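Local coordinates for SCO1/SenC family lipoprotein (PDB 4HDE) that probably takes part in copper delivery for cytochrome c oxidase assembly at the cell membrane, at residues V69-P83 / S98-I111. Residues are numbered along the deposited sequence; the frame is centred on the assembly and turned at random.
Sequences VQFVSFSVDPDLDKP and SNWNLLTGYSLEDI
One face of the Trp100 indole carries Phe71 CB, a CH-pi contact 3.8 Å from the centroid of the five-membered ring, while Ser73 OG sits at the indole's edge, in its plane. Trp100 NE1 donates to this OG over 3.1 Å, almost straight at 169°; a small hydroxyl suits the spot because it can accept from the indole and also pair with Asp38 on the next strand. The Phe71 ring has Asn99 ND2 in plane at its edge, the amide standing nearly perpendicular to it; asparagine suits because its N-H reaches Val69 O (2.9 Å). Val72 CG1 lies over one face of Phe74, and Leu103 CD1 reaches both, 3.6 Å from Val72 CG1, making an apolar patch on the side of the sheet away from Trp100. Strands 70-75 and 100-103 run parallel in a thioredoxin-like sheet, laddered from Phe71 N-Asn99 O to Ser75 N-Leu103 O and joined by helix 83-90 in a beta-alpha-beta crossover. Beyond them, Tyr106 has the backbone of Thr104 over one ring face and Ser75 O in plane at its edge; tyrosine is long enough for its OH to donate to a lone pair of that carbonyl (2.7 Å). A chi1 of -169° turns Thr104 OG1 to Asp81 O, its acceptor at 2.6 Å.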
loop_
_atom_site.group_PDB
_atom_site.type_symbol
_atom_site.label_atom_id
_atom_site.label_comp_id
_atom_site.label_asym_id
_atom_site.label_seq_id
_atom_site.Cartn_x
_atom_site.Cartn_y
_atom_site.Cartn_z
ATOM N N VAL A 69 11.924 -4.847 -3.419
ATOM C CA VAL A 69 10.594 -4.901 -2.834
ATOM C C VAL A 69 9.606 -4.156 -3.731
ATOM O O VAL A 69 10.002 -3.395 -4.613
ATOM C CB VAL A 69 10.587 -4.283 -1.428
ATOM C CG1 VAL A 69 11.551 -5.046 -0.509
ATOM C CG2 VAL A 69 10.974 -2.816 -1.498
ATOM N N GLN A 70 8.317 -4.387 -3.486
ATOM C CA GLN A 70 7.240 -3.714 -4.213
ATOM C C GLN A 70 6.424 -2.849 -3.266
ATOM O O GLN A 70 6.332 -3.118 -2.071
ATOM C CB GLN A 70 6.299 -4.742 -4.845
ATOM C CG GLN A 70 6.966 -5.623 -5.882
ATOM C CD GLN A 70 7.345 -4.866 -7.135
ATOM O OE1 GLN A 70 6.571 -4.050 -7.649
ATOM N NE2 GLN A 70 8.537 -5.145 -7.653
ATOM N N PHE A 71 5.825 -1.802 -3.827
ATOM C CA PHE A 71 4.933 -0.918 -3.092
ATOM C C PHE A 71 3.579 -0.918 -3.754
ATOM O O PHE A 71 3.481 -0.898 -4.983
ATOM C CB PHE A 71 5.525 0.490 -3.030
ATOM C CG PHE A 71 6.807 0.547 -2.249
ATOM C CD1 PHE A 71 6.778 0.703 -0.882
ATOM C CD2 PHE A 71 8.028 0.368 -2.878
ATOM C CE1 PHE A 71 7.961 0.713 -0.150
ATOM C CE2 PHE A 71 9.203 0.378 -2.155
ATOM C CZ PHE A 71 9.166 0.544 -0.799
ATOM N N VAL A 72 2.541 -0.965 -2.926
ATOM C CA VAL A 72 1.169 -0.998 -3.416
ATOM C C VAL A 72 0.323 -0.057 -2.584
ATOM O O VAL A 72 0.316 -0.138 -1.360
ATOM C CB VAL A 72 0.577 -2.423 -3.339
ATOM C CG1 VAL A 72 -0.895 -2.441 -3.769
ATOM C CG2 VAL A 72 1.400 -3.388 -4.187
ATOM N N SER A 73 -0.386 0.840 -3.264
ATOM C CA SER A 73 -1.340 1.732 -2.606
ATOM C C SER A 73 -2.734 1.442 -3.138
ATOM O O SER A 73 -2.972 1.565 -4.339
ATOM C CB SER A 73 -1.003 3.196 -2.894
ATOM O OG SER A 73 0.304 3.530 -2.423
ATOM N N PHE A 74 -3.656 1.073 -2.259
ATOM C CA PHE A 74 -5.034 0.807 -2.666
ATOM C C PHE A 74 -5.855 2.073 -2.510
ATOM O O PHE A 74 -5.863 2.654 -1.419
ATOM C CB PHE A 74 -5.684 -0.269 -1.785
ATOM C CG PHE A 74 -4.996 -1.606 -1.818
ATOM C CD1 PHE A 74 -5.282 -2.520 -2.822
ATOM C CD2 PHE A 74 -4.105 -1.968 -0.819
ATOM C CE1 PHE A 74 -4.666 -3.758 -2.853
ATOM C CE2 PHE A 74 -3.478 -3.219 -0.847
ATOM C CZ PHE A 74 -3.773 -4.112 -1.866
ATOM N N SER A 75 -6.585 2.481 -3.547
ATOM C CA SER A 75 -7.504 3.602 -3.392
ATOM C C SER A 75 -8.744 3.196 -2.602
ATOM O O SER A 75 -9.385 2.172 -2.886
ATOM C CB SER A 75 -7.947 4.171 -4.740
ATOM O OG SER A 75 -8.956 5.162 -4.539
ATOM N N VAL A 76 -9.087 4.011 -1.608
ATOM C CA VAL A 76 -10.332 3.827 -0.873
ATOM C C VAL A 76 -11.428 4.761 -1.367
ATOM O O VAL A 76 -12.474 4.876 -0.734
ATOM C CB VAL A 76 -10.133 3.987 0.644
ATOM C CG1 VAL A 76 -9.158 2.930 1.157
ATOM C CG2 VAL A 76 -9.640 5.392 0.983
ATOM N N ASP A 77 -11.202 5.413 -2.500
ATOM C CA ASP A 77 -12.242 6.222 -3.127
ATOM C C ASP A 77 -12.318 5.907 -4.622
ATOM O O ASP A 77 -12.143 6.790 -5.450
ATOM C CB ASP A 77 -11.945 7.709 -2.894
ATOM C CG ASP A 77 -13.126 8.609 -3.210
ATOM O OD1 ASP A 77 -14.280 8.121 -3.248
ATOM O OD2 ASP A 77 -12.895 9.818 -3.403
ATOM N N PRO A 78 -12.607 4.646 -4.967
ATOM C CA PRO A 78 -12.562 4.259 -6.380
ATOM C C PRO A 78 -13.633 4.930 -7.238
ATOM O O PRO A 78 -13.501 4.920 -8.462
ATOM C CB PRO A 78 -12.775 2.735 -6.330
ATOM C CG PRO A 78 -13.523 2.505 -5.028
ATOM C CD PRO A 78 -12.908 3.503 -4.085
ATOM N N ASP A 79 -14.682 5.479 -6.628
ATOM C CA ASP A 79 -15.689 6.218 -7.392
ATOM C C ASP A 79 -15.089 7.469 -8.029
ATOM O O ASP A 79 -15.559 7.928 -9.075
ATOM C CB ASP A 79 -16.894 6.596 -6.510
ATOM C CG ASP A 79 -17.665 5.384 -6.021
ATOM O OD1 ASP A 79 -17.890 4.453 -6.824
ATOM O OD2 ASP A 79 -18.047 5.366 -4.828
ATOM N N LEU A 80 -14.055 8.023 -7.400
ATOM C CA LEU A 80 -13.382 9.207 -7.938
ATOM C C LEU A 80 -12.001 8.891 -8.506
ATOM O O LEU A 80 -11.581 9.496 -9.493
ATOM C CB LEU A 80 -13.269 10.314 -6.882
ATOM C CG LEU A 80 -14.552 11.093 -6.583
ATOM C CD1 LEU A 80 -14.232 12.251 -5.654
ATOM C CD2 LEU A 80 -15.193 11.602 -7.865
ATOM N N ASP A 81 -11.296 7.949 -7.890
ATOM C CA ASP A 81 -9.933 7.630 -8.308
ATOM C C ASP A 81 -9.936 6.611 -9.431
ATOM O O ASP A 81 -10.102 5.414 -9.189
ATOM C CB ASP A 81 -9.104 7.080 -7.141
ATOM C CG ASP A 81 -8.825 8.116 -6.070
ATOM O OD1 ASP A 81 -9.134 9.306 -6.282
ATOM O OD2 ASP A 81 -8.271 7.741 -5.012
ATOM N N LYS A 82 -9.772 7.081 -10.659
ATOM C CA LYS A 82 -9.555 6.189 -11.789
ATOM C C LYS A 82 -8.048 6.137 -12.058
ATOM O O LYS A 82 -7.285 6.859 -11.424
ATOM C CB LYS A 82 -10.355 6.666 -13.005
ATOM C CG LYS A 82 -11.782 7.100 -12.675
ATOM C CD LYS A 82 -12.588 5.998 -11.989
ATOM C CE LYS A 82 -14.002 6.475 -11.665
ATOM N NZ LYS A 82 -14.797 5.400 -11.029
ATOM N N PRO A 83 -7.608 5.266 -12.972
ATOM C CA PRO A 83 -6.162 5.182 -13.198
ATOM C C PRO A 83 -5.489 6.536 -13.473
ATOM O O PRO A 83 -4.415 6.790 -12.910
ATOM C CB PRO A 83 -6.062 4.247 -14.405
ATOM C CG PRO A 83 -7.223 3.305 -14.206
ATOM C CD PRO A 83 -8.334 4.175 -13.657
ATOM N N SER A 98 8.473 1.877 -11.193
ATOM C CA SER A 98 8.769 0.530 -11.663
ATOM C C SER A 98 8.329 -0.520 -10.640
ATOM O O SER A 98 7.944 -1.632 -11.005
ATOM C CB SER A 98 10.257 0.370 -11.974
ATOM O OG SER A 98 11.030 0.485 -10.796
ATOM N N ASN A 99 8.386 -0.167 -9.360
ATOM C CA ASN A 99 7.971 -1.076 -8.294
ATOM C C ASN A 99 6.890 -0.474 -7.398
ATOM O O ASN A 99 6.813 -0.800 -6.222
ATOM C CB ASN A 99 9.168 -1.509 -7.443
ATOM C CG ASN A 99 9.768 -0.355 -6.647
ATOM O OD1 ASN A 99 9.644 0.808 -7.032
ATOM N ND2 ASN A 99 10.418 -0.673 -5.537
ATOM N N TRP A 100 6.070 0.422 -7.941
ATOM C CA TRP A 100 4.999 1.020 -7.142
ATOM C C TRP A 100 3.733 1.067 -7.982
ATOM O O TRP A 100 3.679 1.756 -9.009
ATOM C CB TRP A 100 5.378 2.433 -6.694
ATOM C CG TRP A 100 4.536 3.031 -5.583
ATOM C CD1 TRP A 100 3.291 2.639 -5.158
ATOM C CD2 TRP A 100 4.909 4.133 -4.764
ATOM N NE1 TRP A 100 2.872 3.449 -4.120
ATOM C CE2 TRP A 100 3.855 4.368 -3.860
ATOM C CE3 TRP A 100 6.046 4.948 -4.699
ATOM C CZ2 TRP A 100 3.897 5.389 -2.917
ATOM C CZ3 TRP A 100 6.087 5.957 -3.757
ATOM C CH2 TRP A 100 5.019 6.168 -2.878
ATOM N N ASN A 101 2.730 0.308 -7.553
ATOM C CA ASN A 101 1.445 0.268 -8.237
ATOM C C ASN A 101 0.348 0.801 -7.339
ATOM O O ASN A 101 0.248 0.414 -6.175
ATOM C CB ASN A 101 1.132 -1.159 -8.684
ATOM C CG ASN A 101 1.973 -1.582 -9.844
ATOM O OD1 ASN A 101 1.612 -1.346 -10.997
ATOM N ND2 ASN A 101 3.129 -2.182 -9.559
ATOM N N LEU A 102 -0.437 1.732 -7.871
ATOM C CA LEU A 102 -1.584 2.291 -7.161
ATOM C C LEU A 102 -2.812 1.690 -7.821
ATOM O O LEU A 102 -2.916 1.684 -9.049
ATOM C CB LEU A 102 -1.589 3.822 -7.243
ATOM C CG LEU A 102 -0.394 4.500 -6.573
ATOM C CD1 LEU A 102 0.806 4.613 -7.515
ATOM C CD2 LEU A 102 -0.804 5.869 -6.094
ATOM N N LEU A 103 -3.725 1.161 -7.012
ATOM C CA LEU A 103 -4.784 0.289 -7.508
ATOM C C LEU A 103 -6.184 0.868 -7.310
ATOM O O LEU A 103 -6.459 1.604 -6.357
ATOM C CB LEU A 103 -4.685 -1.088 -6.841
ATOM C CG LEU A 103 -3.332 -1.798 -6.963
ATOM C CD1 LEU A 103 -3.373 -3.181 -6.310
ATOM C CD2 LEU A 103 -2.898 -1.909 -8.415
ATOM N N THR A 104 -7.070 0.494 -8.226
ATOM C CA THR A 104 -8.449 0.947 -8.214
ATOM C C THR A 104 -9.248 0.036 -9.141
ATOM O O THR A 104 -8.790 -1.061 -9.481
ATOM C CB THR A 104 -8.539 2.426 -8.642
ATOM O OG1 THR A 104 -9.860 2.906 -8.375
ATOM C CG2 THR A 104 -8.206 2.611 -10.109
ATOM N N GLY A 105 -10.446 0.469 -9.527
ATOM C CA GLY A 105 -11.232 -0.231 -10.530
ATOM C C GLY A 105 -12.378 -1.057 -9.982
ATOM O O GLY A 105 -13.210 -1.547 -10.730
ATOM N N TYR A 106 -12.415 -1.178 -8.662
ATOM C CA TYR A 106 -13.398 -1.957 -7.932
ATOM C C TYR A 106 -14.427 -1.003 -7.324
ATOM O O TYR A 106 -14.281 0.209 -7.416
ATOM C CB TYR A 106 -12.674 -2.741 -6.832
ATOM C CG TYR A 106 -11.552 -1.967 -6.176
ATOM C CD1 TYR A 106 -10.225 -2.292 -6.415
ATOM C CD2 TYR A 106 -11.824 -0.905 -5.328
ATOM C CE1 TYR A 106 -9.198 -1.585 -5.819
ATOM C CE2 TYR A 106 -10.808 -0.180 -4.738
ATOM C CZ TYR A 106 -9.497 -0.526 -4.982
ATOM O OH TYR A 106 -8.476 0.170 -4.384
ATOM N N SER A 107 -15.477 -1.541 -6.717
ATOM C CA SER A 107 -16.470 -0.689 -6.064
ATOM C C SER A 107 -16.024 -0.263 -4.663
ATOM O O SER A 107 -15.116 -0.849 -4.066
ATOM C CB SER A 107 -17.819 -1.408 -5.969
ATOM O OG SER A 107 -17.736 -2.474 -5.041
ATOM N N LEU A 108 -16.685 0.759 -4.132
ATOM C CA LEU A 108 -16.422 1.162 -2.764
ATOM C C LEU A 108 -16.770 0.021 -1.801
ATOM O O LEU A 108 -16.027 -0.250 -0.860
ATOM C CB LEU A 108 -17.214 2.422 -2.422
ATOM C CG LEU A 108 -17.085 2.937 -0.987
ATOM C CD1 LEU A 108 -15.650 3.281 -0.639
ATOM C CD2 LEU A 108 -17.965 4.156 -0.822
ATOM N N GLU A 109 -17.886 -0.658 -2.045
ATOM C CA GLU A 109 -18.249 -1.806 -1.225
ATOM C C GLU A 109 -17.146 -2.868 -1.228
ATOM O O GLU A 109 -16.791 -3.408 -0.179
ATOM C CB GLU A 109 -19.576 -2.410 -1.677
ATOM C CG GLU A 109 -20.006 -3.594 -0.835
ATOM C CD GLU A 109 -21.442 -4.024 -1.098
ATOM O OE1 GLU A 109 -22.129 -3.369 -1.912
ATOM O OE2 GLU A 109 -21.880 -5.018 -0.480
ATOM N N ASP A 110 -16.606 -3.157 -2.409
ATOM C CA ASP A 110 -15.515 -4.130 -2.567
ATOM C C ASP A 110 -14.316 -3.799 -1.689
ATOM O O ASP A 110 -13.797 -4.656 -0.964
ATOM C CB ASP A 110 -15.018 -4.187 -4.024
ATOM C CG ASP A 110 -16.011 -4.821 -4.981
ATOM O OD1 ASP A 110 -16.868 -5.622 -4.541
ATOM O OD2 ASP A 110 -15.905 -4.524 -6.195
ATOM N N ILE A 111 -13.842 -2.564 -1.776
ATOM C CA ILE A 111 -12.621 -2.213 -1.061
ATOM C C ILE A 111 -12.883 -2.112 0.437
ATOM O O ILE A 111 -11.994 -2.372 1.253
ATOM C CB ILE A 111 -11.940 -0.937 -1.640
ATOM C CG1 ILE A 111 -10.483 -0.837 -1.176
ATOM C CG2 ILE A 111 -12.734 0.331 -1.315
ATOM C CD1 ILE A 111 -9.631 -1.976 -1.653
HETATM O O HOH W 1 4.053 -2.888 -6.934
HETATM O O HOH W 2 9.372 -4.011 -10.282
HETATM O O HOH W 3 -12.384 2.775 -10.133
HETATM O O HOH W 4 -18.582 2.045 -5.861
#